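Long-range contact in laccase (Uncultured bacterium, PDB 4F7K), which probably couples the one-electron oxidation of phenolic substrates to the reduction of dioxygen to water, as laccases do: residues G30-P35 / G114-L119. Residues are numbered along the deposited sequence; the frame is centred on the assembly and turned at random.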
ATOM      1  N   GLY A  30     -16.962   9.869  -6.052  1.00 29.84           N
ATOM      2  CA  GLY A  30     -16.846  11.067  -6.917  1.00 29.37           C
ATOM      3  C   GLY A  30     -15.398  11.405  -7.265  1.00 29.17           C
ATOM      4  O   GLY A  30     -15.149  12.422  -7.896  1.00 27.86           O
ATOM      5  N   GLY A  31     -14.439  10.551  -6.867  1.00 28.25           N
ATOM      6  CA  GLY A  31     -12.997  10.835  -7.140  1.00 26.95           C
ATOM      7  C   GLY A  31     -12.098   9.612  -7.138  1.00 26.92           C
ATOM      8  O   GLY A  31     -12.536   8.519  -6.782  1.00 27.32           O
ATOM      9  N   THR A  32     -10.853   9.796  -7.580  1.00 26.51           N
ATOM     10  CA  THR A  32      -9.774   8.843  -7.368  1.00 26.42           C
ATOM     11  C   THR A  32      -8.462   9.612  -7.101  1.00 26.15           C
ATOM     12  O   THR A  32      -8.162  10.565  -7.785  1.00 26.97           O
ATOM     13  CB  THR A  32      -9.586   7.813  -8.503  1.00 26.69           C
ATOM     14  OG1 THR A  32      -8.488   6.950  -8.157  1.00 29.89           O
ATOM     15  CG2 THR A  32      -9.275   8.460  -9.821  1.00 25.99           C
ATOM     16  N   PRO A  33      -7.723   9.259  -6.050  1.00 25.46           N
ATOM     17  CA  PRO A  33      -7.976   8.253  -5.031  1.00 26.07           C
ATOM     18  C   PRO A  33      -9.330   8.389  -4.358  1.00 26.42           C
ATOM     19  O   PRO A  33      -9.873   9.468  -4.292  1.00 25.48           O
ATOM     20  CB  PRO A  33      -6.854   8.503  -3.992  1.00 25.53           C
ATOM     21  CG  PRO A  33      -5.730   9.068  -4.831  1.00 28.71           C
ATOM     22  CD  PRO A  33      -6.443   9.951  -5.846  1.00 26.53           C
ATOM     23  N   GLY A  34      -9.859   7.286  -3.824  1.00 27.27           N
ATOM     24  CA  GLY A  34     -11.052   7.407  -2.979  1.00 26.15           C
ATOM     25  C   GLY A  34     -10.737   8.148  -1.680  1.00 27.90           C
ATOM     26  O   GLY A  34      -9.542   8.460  -1.378  1.00 26.24           O
ATOM     27  N   PRO A  35     -11.790   8.403  -0.877  1.00 28.23           N
ATOM     28  CA  PRO A  35     -11.695   9.061   0.421  1.00 29.47           C
ATOM     29  C   PRO A  35     -10.715   8.374   1.369  1.00 29.61           C
ATOM     30  O   PRO A  35     -10.565   7.157   1.292  1.00 29.83           O
ATOM     31  CB  PRO A  35     -13.117   8.898   1.000  1.00 30.42           C
ATOM     32  CG  PRO A  35     -13.636   7.631   0.324  1.00 29.78           C
ATOM     33  CD  PRO A  35     -13.100   7.742  -1.072  1.00 28.53           C
ATOM     34  N   GLY A 114      -8.430   3.126 -10.928  1.00 27.19           N
ATOM     35  CA  GLY A 114      -8.720   4.205  -9.983  1.00 25.40           C
ATOM     36  C   GLY A 114      -9.356   3.783  -8.675  1.00 24.89           C
ATOM     37  O   GLY A 114      -9.636   4.628  -7.806  1.00 23.87           O
ATOM     38  N   LEU A 115      -9.606   2.484  -8.538  1.00 23.98           N
ATOM     39  CA  LEU A 115     -10.445   1.964  -7.445  1.00 24.19           C
ATOM     40  C   LEU A 115      -9.550   1.647  -6.255  1.00 23.16           C
ATOM     41  O   LEU A 115      -9.275   0.509  -5.964  1.00 23.00           O
ATOM     42  CB  LEU A 115     -11.217   0.701  -7.872  1.00 24.07           C
ATOM     43  CG  LEU A 115     -12.418   0.883  -8.821  1.00 26.88           C
ATOM     44  CD1 LEU A 115     -13.009  -0.431  -9.249  1.00 26.84           C
ATOM     45  CD2 LEU A 115     -13.495   1.740  -8.160  1.00 28.79           C
ATOM     46  N   TYR A 116      -9.060   2.689  -5.600  1.00 23.01           N
ATOM     47  CA  TYR A 116      -8.277   2.519  -4.416  1.00 21.90           C
ATOM     48  C   TYR A 116      -8.333   3.820  -3.621  1.00 22.83           C
ATOM     49  O   TYR A 116      -8.802   4.870  -4.139  1.00 20.56           O
ATOM     50  CB  TYR A 116      -6.823   2.232  -4.766  1.00 21.56           C
ATOM     51  CG  TYR A 116      -6.129   3.424  -5.384  1.00 24.87           C
ATOM     52  CD1 TYR A 116      -5.379   4.308  -4.614  1.00 22.05           C
ATOM     53  CD2 TYR A 116      -6.253   3.673  -6.759  1.00 25.38           C
ATOM     54  CE1 TYR A 116      -4.725   5.383  -5.212  1.00 22.18           C
ATOM     55  CE2 TYR A 116      -5.650   4.752  -7.356  1.00 23.83           C
ATOM     56  CZ  TYR A 116      -4.860   5.573  -6.593  1.00 26.00           C
ATOM     57  OH  TYR A 116      -4.241   6.610  -7.223  1.00 25.61           O
ATOM     58  N   GLY A 117      -7.838   3.719  -2.380  1.00 21.86           N
ATOM     59  CA  GLY A 117      -7.598   4.852  -1.524  1.00 24.35           C
ATOM     60  C   GLY A 117      -6.884   4.412  -0.237  1.00 25.95           C
ATOM     61  O   GLY A 117      -6.613   3.208  -0.026  1.00 26.29           O
ATOM     62  N   PRO A 118      -6.582   5.384   0.625  1.00 26.85           N
ATOM     63  CA  PRO A 118      -5.849   5.158   1.837  1.00 27.55           C
ATOM     64  C   PRO A 118      -6.758   4.886   3.029  1.00 28.85           C
ATOM     65  O   PRO A 118      -7.888   5.400   3.128  1.00 28.37           O
ATOM     66  CB  PRO A 118      -5.095   6.467   2.019  1.00 27.37           C
ATOM     67  CG  PRO A 118      -6.023   7.493   1.437  1.00 27.71           C
ATOM     68  CD  PRO A 118      -6.781   6.827   0.355  1.00 26.34           C
ATOM     69  N   LEU A 119      -6.247   4.044   3.915  1.00 30.72           N
ATOM     70  CA  LEU A 119      -6.905   3.712   5.160  1.00 31.84           C
ATOM     71  C   LEU A 119      -5.905   3.964   6.291  1.00 33.25           C
ATOM     72  O   LEU A 119      -4.891   3.284   6.385  1.00 32.77           O
ATOM     73  CB  LEU A 119      -7.376   2.243   5.152  1.00 32.08           C
ATOM     74  CG  LEU A 119      -8.244   1.784   6.342  1.00 34.91           C
ATOM     75  CD1 LEU A 119      -9.209   0.704   5.935  1.00 36.94           C
ATOM     76  CD2 LEU A 119      -7.421   1.324   7.547  1.00 35.05           C
TER
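Gly34 N donates to Tyr116 O at 2.7 Å, almost straight at the hydrogen (175°), joining the loop 30-35 to the start of strand 116-122, and the touching parts of the two segments run in roughly the same direction, 28° apart. Two residues back, Thr32 uses its side chain: with OG1 anti to the backbone N (chi1 180°), the hydroxyl reaches a lone pair of Gly114 O, the OG1 to O distance being 2.6 Å. That carbonyl also receives a weak bond from Tyr116 N across the inverse gamma turn centred on Leu115. Gly114 suits its place, since a CB would press against Thr32 OG1, and so does Gly117, where one would collide with Gly34 O.

The cis peptide before Pro33 bends the loop, and the proline ring lies alongside the Tyr116 side chain, pointing the same way. Pro33 CG sits 3.8 Å from Tyr116 CE1 and also touches the phenol oxygen, OH, while Thr32 OG1 approaches the ring carbon on the other side of the hydroxyl, CE2. An alanine in place of Tyr116 would probably open a gap beside Pro33 and leave CG of that proline without its apolar neighbour. Further along, Pro118 CD rests 3.6 Å from Gly34 O.

Beyond the loop, Pro118 and Leu37 are joined by a backbone hydrogen bond, so the contact leads into the parallel pairing of strands 37-40 and 116-122 at the edge of a sheet in the first cupredoxin-like domain of this multicopper oxidase.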